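Local coordinates for phosphate-binding protein (Homo sapiens, PDB 2V3Q) that binds phosphate as a secreted member of the PstS family and associates with the paraoxonase PON1, at residues 193-198 / 209-214. Sequence-based numbering, arbitrary orientation.
Sequences GVMAAL and TYISPD
V194 of helix 190-199 pushes one methyl between T209 and I211 of the extended run 209-211, a worked example of how alternate residues of an extended segment pack against one face of a helix. Its CB lies 4.2 Å from I211 CD1. From there CG1, held anti to the backbone N (chi1 162°), reaches the neighbouring chain and touches both T209 and I211. The nearer approach is to T209 OG1, at 3.3 Å from V194 CG1, while I211 CD1 lies 3.7 Å from the same methyl; V194 also touches V138 and R140 of strand 136-140. One turn on, L198 brings CD1 against T209 CG2 (4.0 Å), so the threonine methyl packs against both V194 and L198. M195 bends at chi2 and chi3 and meets I211 nearly at a right angle: I211 CD1 sits 3.3 Å from M195 CG, tight for two carbons, and 3.6 Å from M195 SD. Y210 points the other way, where its ring stacks on F150 and its hydroxyl bonds T147 and the backbone of R140. Within the PBP superfamily domain of this PstS-family protein, the contact thus packs helix 190-199 against the chain bonded to strand 136-140. Across the interface the cohesion is apolar: T209 OG1 lies against a methyl yet has its polar partner in V138 O, and van der Waals contact of methyl and thioether groups joins the two segments.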
# COMPACT_ATOMS: atom_id res chain seq x y z
N GLY A 193 4.39 11.52 9.45
CA GLY A 193 4.05 11.79 10.89
C GLY A 193 4.39 10.58 11.77
O GLY A 193 4.84 10.73 12.93
N VAL A 194 4.10 9.39 11.24
CA VAL A 194 4.48 8.16 11.92
C VAL A 194 6.00 8.11 12.14
O VAL A 194 6.46 7.79 13.24
CB VAL A 194 3.90 6.89 11.23
CG1 VAL A 194 4.67 5.57 11.68
CG2 VAL A 194 2.37 6.72 11.55
N MET A 195 6.82 8.35 11.12
CA MET A 195 8.24 8.23 11.34
C MET A 195 8.75 9.30 12.25
O MET A 195 9.71 9.09 13.01
CB MET A 195 9.00 8.32 10.00
CG MET A 195 9.08 7.03 9.28
SD MET A 195 9.59 5.56 10.27
CE MET A 195 11.34 5.64 10.56
N ALA A 196 8.18 10.50 12.17
CA ALA A 196 8.59 11.58 13.09
C ALA A 196 8.29 11.15 14.55
O ALA A 196 9.10 11.40 15.45
CB ALA A 196 7.91 12.90 12.73
N ALA A 197 7.13 10.51 14.80
CA ALA A 197 6.85 10.01 16.17
C ALA A 197 7.87 8.92 16.52
O ALA A 197 8.34 8.84 17.67
CB ALA A 197 5.42 9.37 16.22
N LEU A 198 8.12 7.99 15.58
CA LEU A 198 8.99 6.86 15.87
C LEU A 198 10.37 7.40 16.26
O LEU A 198 10.99 6.93 17.23
CB LEU A 198 9.13 5.96 14.63
CG LEU A 198 9.87 4.66 15.02
CD1 LEU A 198 8.94 3.64 15.72
CD2 LEU A 198 10.46 4.02 13.84
N THR A 209 6.49 0.63 15.07
CA THR A 209 5.33 0.94 14.20
C THR A 209 5.31 0.02 12.98
O THR A 209 6.14 -0.93 12.85
CB THR A 209 5.28 2.42 13.80
OG1 THR A 209 4.01 2.73 13.21
CG2 THR A 209 6.46 2.73 12.76
N TYR A 210 4.37 0.29 12.06
CA TYR A 210 4.25 -0.42 10.76
C TYR A 210 4.21 0.70 9.74
O TYR A 210 3.57 1.74 9.97
CB TYR A 210 2.95 -1.29 10.73
CG TYR A 210 1.66 -0.50 10.92
CD1 TYR A 210 0.94 -0.02 9.78
CD2 TYR A 210 1.18 -0.19 12.22
CE1 TYR A 210 -0.24 0.70 9.95
CE2 TYR A 210 -0.03 0.54 12.37
CZ TYR A 210 -0.66 1.03 11.23
OH TYR A 210 -1.76 1.80 11.41
N ILE A 211 4.91 0.54 8.62
CA ILE A 211 5.06 1.67 7.69
C ILE A 211 5.57 1.22 6.32
O ILE A 211 6.24 0.15 6.17
CB ILE A 211 6.11 2.69 8.26
CG1 ILE A 211 5.86 4.09 7.66
CG2 ILE A 211 7.56 2.15 8.18
CD1 ILE A 211 6.51 5.21 8.46
N SER A 212 5.28 2.04 5.32
CA SER A 212 6.01 1.95 4.03
C SER A 212 7.52 1.70 4.14
O SER A 212 8.22 2.38 4.89
CB SER A 212 5.78 3.27 3.25
OG SER A 212 6.52 3.24 2.03
N PRO A 213 8.05 0.71 3.40
CA PRO A 213 9.48 0.49 3.51
C PRO A 213 10.28 1.66 2.95
O PRO A 213 11.48 1.89 3.29
CB PRO A 213 9.71 -0.87 2.76
CG PRO A 213 8.56 -0.85 1.64
CD PRO A 213 7.36 -0.14 2.36
N ASP A 214 9.67 2.47 2.08
CA ASP A 214 10.35 3.69 1.60
C ASP A 214 10.53 4.79 2.66
O ASP A 214 11.24 5.79 2.41
CB ASP A 214 9.56 4.28 0.42
CG ASP A 214 10.44 5.04 -0.60
OD1 ASP A 214 9.81 5.66 -1.47
OD2 ASP A 214 11.68 5.02 -0.49